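Local coordinates for putative O-methyltransferase (Klebsiella pneumoniae subsp. pneumoniae, PDB 3TFW), which probably transfers a methyl group from S-adenosylmethionine to an oxygen atom of a substrate that is not established here, at residues Tyr76-Met81 against Glu106-Ala111; Gly89-Leu94 against Gln115-Arg120. One frame throughout, in Å; residues are numbered along the deposited sequence.

Going along the chain from the N terminus, helix 76-82 comes first, then strand 90-95, helix 98-110 and strand 117-121, and the two contacts take these elements alternately. Interaction 1 closes a loop from 76-81 to 106-111, and interaction 2 one from 89-94 to 115-120; neither nests inside the other, so they cross. Interaction 1 sets two helices side by side, whereas interaction 2 pairs the outermost strand of the sheet within this chain, 117-121, with its neighbour 90-95. Their centres lie about 10 Å apart and the layers touch: Thr78 CG2 packs 3.8 Å from Leu91 CD2, and Leu108 CD1 stands 3.8 Å from Val117 CG1, so both helices rest on the strand pair.

Interaction 1: residues Tyr76-Met81 against Glu106-Ala111; sequences YSTIWM and ENLQLA
Ile79 reaches across from its helix to Ala111 and Leu108, and these three residues bury most of the surface in this contact. Its CG2 is anti to the backbone N and CG1 anti to the carbonyl carbon (chi1 -69°), which leaves both branches against one methyl: Ala111 CB sits 3.7 Å from Ile79 CD1 and 3.8 Å from each of Ile79 CG1 and CG2. The same CD1 also touches backbone, 3.6 Å from Asn107 O. That carbonyl accepts the N-H of Ala111, four residues on, so the isoleucine tip lies beside a backbone hydrogen bond. Leu108 brings its CD2 between Ile79 and Thr78, 4.2 Å from Ile79 CG1.

In the Rossmann-like fold of class I methyltransferases, to which this family belongs, helices 76-82 and 98-110 lie next to each other on one side of the sheet. Here their short segments run at 28° to each other with axes 9.9 Å apart. Thr78 meets Leu108 at about a right angle, CG2 to CD2 4.0 Å, while the threonine hydroxyl turns to Glu69 on strand 66-70. On the other flank, Asn107 gives an ND2 hydrogen to Gly74 O just ahead of helix 76-82, and its OD1 accepts from Asn36 of helix 28-39, whose Val33 packs on Ile79.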
loop_
_atom_site.group_PDB
_atom_site.type_symbol
_atom_site.label_atom_id
_atom_site.label_comp_id
_atom_site.label_asym_id
_atom_site.label_seq_id
_atom_site.Cartn_x
_atom_site.Cartn_y
_atom_site.Cartn_z
ATOM N N TYR A 76 16.307 0.909 -10.622
ATOM C CA TYR A 76 15.469 2.057 -10.235
ATOM C C TYR A 76 14.745 1.794 -8.901
ATOM O O TYR A 76 14.832 2.597 -7.961
ATOM C CB TYR A 76 14.481 2.395 -11.345
ATOM C CG TYR A 76 13.602 3.605 -11.074
ATOM C CD1 TYR A 76 14.113 4.905 -11.148
ATOM C CD2 TYR A 76 12.253 3.441 -10.745
ATOM C CE1 TYR A 76 13.283 6.018 -10.905
ATOM C CE2 TYR A 76 11.432 4.534 -10.504
ATOM C CZ TYR A 76 11.946 5.815 -10.594
ATOM O OH TYR A 76 11.113 6.883 -10.345
ATOM N N SER A 77 14.064 0.659 -8.809
ATOM C CA SER A 77 13.388 0.294 -7.553
ATOM C C SER A 77 14.394 0.077 -6.434
ATOM O O SER A 77 14.128 0.397 -5.265
ATOM C CB SER A 77 12.538 -0.955 -7.741
ATOM O OG SER A 77 11.400 -0.639 -8.523
ATOM N N THR A 78 15.545 -0.481 -6.808
ATOM C CA THR A 78 16.634 -0.747 -5.876
ATOM C C THR A 78 17.022 0.546 -5.169
ATOM O O THR A 78 17.174 0.571 -3.965
ATOM C CB THR A 78 17.888 -1.312 -6.575
ATOM O OG1 THR A 78 17.502 -2.220 -7.613
ATOM C CG2 THR A 78 18.786 -2.021 -5.554
ATOM N N ILE A 79 17.169 1.616 -5.936
ATOM C CA ILE A 79 17.596 2.890 -5.372
ATOM C C ILE A 79 16.563 3.499 -4.439
ATOM O O ILE A 79 16.928 3.996 -3.376
ATOM C CB ILE A 79 18.012 3.887 -6.462
ATOM C CG1 ILE A 79 19.317 3.406 -7.108
ATOM C CG2 ILE A 79 18.243 5.271 -5.854
ATOM C CD1 ILE A 79 19.517 3.947 -8.535
ATOM N N TRP A 80 15.285 3.430 -4.819
ATOM C CA TRP A 80 14.198 3.907 -3.954
ATOM C C TRP A 80 14.269 3.232 -2.588
ATOM O O TRP A 80 14.151 3.882 -1.537
ATOM C CB TRP A 80 12.846 3.616 -4.598
ATOM C CG TRP A 80 12.326 4.701 -5.479
ATOM C CD1 TRP A 80 12.219 4.679 -6.839
ATOM C CD2 TRP A 80 11.801 5.962 -5.053
ATOM N NE1 TRP A 80 11.668 5.859 -7.291
ATOM C CE2 TRP A 80 11.402 6.662 -6.216
ATOM C CE3 TRP A 80 11.636 6.570 -3.804
ATOM C CZ2 TRP A 80 10.833 7.938 -6.166
ATOM C CZ3 TRP A 80 11.073 7.855 -3.755
ATOM C CH2 TRP A 80 10.688 8.518 -4.931
HETATM N N MSE A 81 14.473 1.916 -2.606
HETATM C CA MSE A 81 14.542 1.172 -1.365
HETATM C C MSE A 81 15.835 1.416 -0.616
HETATM O O MSE A 81 15.796 1.707 0.586
HETATM C CB MSE A 81 14.286 -0.324 -1.596
HETATM C CG MSE A 81 12.831 -0.582 -1.980
HETATM SE SE MSE A 81 12.492 -2.486 -2.150
HETATM C CE MSE A 81 13.401 -2.772 -3.871
ATOM N N GLU A 106 26.167 0.749 -12.766
ATOM C CA GLU A 106 26.420 2.162 -13.017
ATOM C C GLU A 106 25.433 3.077 -12.291
ATOM O O GLU A 106 25.829 4.107 -11.752
ATOM C CB GLU A 106 26.447 2.434 -14.518
ATOM C CG GLU A 106 27.664 1.805 -15.185
ATOM C CD GLU A 106 27.625 1.827 -16.704
ATOM O OE1 GLU A 106 26.622 2.307 -17.287
ATOM O OE2 GLU A 106 28.611 1.352 -17.320
ATOM N N ASN A 107 24.155 2.695 -12.267
ATOM C CA ASN A 107 23.130 3.491 -11.595
ATOM C C ASN A 107 23.256 3.480 -10.071
ATOM O O ASN A 107 22.996 4.493 -9.417
ATOM C CB ASN A 107 21.726 3.027 -12.005
ATOM C CG ASN A 107 21.377 3.401 -13.428
ATOM O OD1 ASN A 107 21.927 4.354 -13.988
ATOM N ND2 ASN A 107 20.453 2.657 -14.027
ATOM N N LEU A 108 23.647 2.329 -9.522
ATOM C CA LEU A 108 23.896 2.188 -8.090
ATOM C C LEU A 108 25.019 3.126 -7.646
ATOM O O LEU A 108 24.920 3.769 -6.603
ATOM C CB LEU A 108 24.216 0.725 -7.721
ATOM C CG LEU A 108 23.066 -0.283 -7.928
ATOM C CD1 LEU A 108 23.519 -1.726 -7.725
ATOM C CD2 LEU A 108 21.838 0.039 -7.063
ATOM N N GLN A 109 26.070 3.210 -8.454
ATOM C CA GLN A 109 27.215 4.052 -8.141
ATOM C C GLN A 109 26.824 5.522 -8.238
ATOM O O GLN A 109 27.108 6.308 -7.329
ATOM C CB GLN A 109 28.387 3.724 -9.077
ATOM C CG GLN A 109 29.720 4.349 -8.657
ATOM C CD GLN A 109 30.764 4.326 -9.768
ATOM O OE1 GLN A 109 30.929 3.325 -10.476
ATOM N NE2 GLN A 109 31.481 5.433 -9.918
ATOM N N LEU A 110 26.152 5.877 -9.331
ATOM C CA LEU A 110 25.665 7.233 -9.568
ATOM C C LEU A 110 24.801 7.742 -8.407
ATOM O O LEU A 110 24.936 8.894 -7.972
ATOM C CB LEU A 110 24.892 7.267 -10.901
ATOM C CG LEU A 110 23.873 8.363 -11.232
ATOM C CD1 LEU A 110 24.486 9.755 -11.235
ATOM C CD2 LEU A 110 23.245 8.057 -12.578
ATOM N N ALA A 111 23.940 6.862 -7.893
ATOM C CA ALA A 111 23.020 7.210 -6.821
ATOM C C ALA A 111 23.636 7.141 -5.427
ATOM O O ALA A 111 22.977 7.485 -4.450
ATOM C CB ALA A 111 21.764 6.329 -6.894
#

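Interaction 2: residues Gly89-Leu94 against Gln115-Arg120; sequences GQLLTL and QRVTLR
The guanidinium of Arg120 has Leu92 CD1 obliquely beside it, 4.1 Å from NE, presented to neither a clear face nor a clear edge. With its chain extended from CG to NE, Arg120 also lays CG 3.9 Å from Leu92 CD1, so aliphatic carbon provides much of this contact. Next to it Leu94 points the same way and brings CD2 within 3.9 Å of Arg120 CB.

The strands that carry these side chains are parallel and run in step, Leu91 beside Val117 through to Leu94 beside Arg120. Four backbone hydrogen bonds join them: Leu91 N to Arg116 O, Thr118 N to Leu91 O, Thr93 N to Thr118 O and Arg120 N to Thr93 O, the last 3.0 Å long. Helix 98-110 links the strands, making a beta-alpha-beta crossover of the Rossmann-like sheet, with strand 117-121 outermost within the chain and strand 66-70 on the other side of strand 90-95.

On the opposite face, Thr93 wedges CG2 between Val117 CG1 at 3.8 Å and Leu119 CD1 at 3.9 Å. With OG1 anti to the backbone N (chi1 -174°), the methyl falls between N and the carbonyl carbon, and the hydroxyl is left to hydrogen-bond Thr72 OG1 and Glu69 OE1. Helix 76-82 lies over Leu91 and Val117.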
loop_
_atom_site.group_PDB
_atom_site.type_symbol
_atom_site.label_atom_id
_atom_site.label_comp_id
_atom_site.label_asym_id
_atom_site.label_seq_id
_atom_site.Cartn_x
_atom_site.Cartn_y
_atom_site.Cartn_z
ATOM N N GLY A 89 22.774 -1.051 6.897
ATOM C CA GLY A 89 21.766 -1.792 6.133
ATOM C C GLY A 89 22.329 -2.413 4.873
ATOM O O GLY A 89 23.333 -1.937 4.315
ATOM N N GLN A 90 21.671 -3.477 4.413
ATOM C CA GLN A 90 22.086 -4.167 3.198
ATOM C C GLN A 90 20.891 -4.512 2.345
ATOM O O GLN A 90 19.863 -4.939 2.865
ATOM C CB GLN A 90 22.804 -5.462 3.525
ATOM C CG GLN A 90 24.115 -5.274 4.233
ATOM C CD GLN A 90 24.664 -6.570 4.756
ATOM O OE1 GLN A 90 24.239 -7.065 5.803
ATOM N NE2 GLN A 90 25.627 -7.124 4.045
ATOM N N LEU A 91 21.059 -4.357 1.038
ATOM C CA LEU A 91 20.059 -4.786 0.077
ATOM C C LEU A 91 20.733 -5.723 -0.916
ATOM O O LEU A 91 21.696 -5.349 -1.609
ATOM C CB LEU A 91 19.425 -3.586 -0.645
ATOM C CG LEU A 91 18.164 -3.877 -1.474
ATOM C CD1 LEU A 91 17.408 -2.577 -1.733
ATOM C CD2 LEU A 91 18.492 -4.578 -2.797
ATOM N N LEU A 92 20.243 -6.952 -0.966
ATOM C CA LEU A 92 20.753 -7.931 -1.924
ATOM C C LEU A 92 19.810 -7.925 -3.120
ATOM O O LEU A 92 18.607 -8.102 -2.956
ATOM C CB LEU A 92 20.804 -9.334 -1.299
ATOM C CG LEU A 92 21.131 -10.476 -2.267
ATOM C CD1 LEU A 92 22.552 -10.343 -2.814
ATOM C CD2 LEU A 92 20.939 -11.852 -1.622
ATOM N N THR A 93 20.342 -7.696 -4.316
ATOM C CA THR A 93 19.485 -7.668 -5.498
ATOM C C THR A 93 20.008 -8.640 -6.549
ATOM O O THR A 93 21.217 -8.747 -6.775
ATOM C CB THR A 93 19.254 -6.231 -6.064
ATOM O OG1 THR A 93 18.297 -6.275 -7.143
ATOM C CG2 THR A 93 20.555 -5.615 -6.569
ATOM N N LEU A 94 19.083 -9.361 -7.174
ATOM C CA LEU A 94 19.429 -10.449 -8.082
ATOM C C LEU A 94 19.013 -10.132 -9.505
ATOM O O LEU A 94 17.860 -9.766 -9.754
ATOM C CB LEU A 94 18.751 -11.747 -7.620
ATOM C CG LEU A 94 18.903 -12.082 -6.135
ATOM C CD1 LEU A 94 18.149 -13.403 -5.794
ATOM C CD2 LEU A 94 20.380 -12.173 -5.757
ATOM N N GLN A 115 27.510 0.951 -1.740
ATOM C CA GLN A 115 28.069 0.335 -0.535
ATOM C C GLN A 115 27.020 -0.494 0.223
ATOM O O GLN A 115 27.351 -1.523 0.812
ATOM C CB GLN A 115 28.724 1.386 0.384
ATOM C CG GLN A 115 29.366 0.805 1.650
ATOM C CD GLN A 115 30.234 1.799 2.424
ATOM O OE1 GLN A 115 29.892 2.986 2.556
ATOM N NE2 GLN A 115 31.354 1.310 2.956
ATOM N N ARG A 116 25.763 -0.058 0.182
ATOM C CA ARG A 116 24.654 -0.754 0.854
ATOM C C ARG A 116 24.097 -1.920 0.025
ATOM O O ARG A 116 23.563 -2.900 0.572
ATOM C CB ARG A 116 23.534 0.236 1.158
ATOM C CG ARG A 116 23.748 0.997 2.456
ATOM C CD ARG A 116 22.782 2.137 2.574
ATOM N NE ARG A 116 23.262 3.306 1.846
ATOM C CZ ARG A 116 22.562 4.418 1.667
ATOM N NH1 ARG A 116 21.331 4.522 2.160
ATOM N NH2 ARG A 116 23.101 5.429 0.997
ATOM N N VAL A 117 24.225 -1.802 -1.290
ATOM C CA VAL A 117 23.654 -2.779 -2.210
ATOM C C VAL A 117 24.682 -3.790 -2.670
ATOM O O VAL A 117 25.802 -3.427 -3.049
ATOM C CB VAL A 117 22.998 -2.115 -3.440
ATOM C CG1 VAL A 117 22.444 -3.176 -4.387
ATOM C CG2 VAL A 117 21.893 -1.145 -2.998
ATOM N N THR A 118 24.286 -5.060 -2.627
ATOM C CA THR A 118 25.062 -6.129 -3.227
ATOM C C THR A 118 24.281 -6.682 -4.419
ATOM O O THR A 118 23.143 -7.153 -4.275
ATOM C CB THR A 118 25.394 -7.247 -2.206
ATOM O OG1 THR A 118 26.187 -6.702 -1.138
ATOM C CG2 THR A 118 26.181 -8.378 -2.872
ATOM N N LEU A 119 24.893 -6.581 -5.597
ATOM C CA LEU A 119 24.278 -7.044 -6.831
ATOM C C LEU A 119 24.901 -8.379 -7.224
ATOM O O LEU A 119 26.103 -8.458 -7.501
ATOM C CB LEU A 119 24.447 -5.987 -7.938
ATOM C CG LEU A 119 24.057 -6.302 -9.392
ATOM C CD1 LEU A 119 22.706 -6.969 -9.483
ATOM C CD2 LEU A 119 24.070 -5.041 -10.242
ATOM N N ARG A 120 24.080 -9.423 -7.229
ATOM C CA ARG A 120 24.526 -10.759 -7.623
ATOM C C ARG A 120 23.934 -11.136 -8.968
ATOM O O ARG A 120 22.730 -11.367 -9.091
ATOM C CB ARG A 120 24.174 -11.803 -6.558
ATOM C CG ARG A 120 25.106 -11.764 -5.346
ATOM C CD ARG A 120 25.091 -13.067 -4.537
ATOM N NE ARG A 120 25.755 -12.848 -3.250
ATOM C CZ ARG A 120 25.980 -13.777 -2.325
ATOM N NH1 ARG A 120 25.601 -15.033 -2.511
ATOM N NH2 ARG A 120 26.602 -13.442 -1.202
#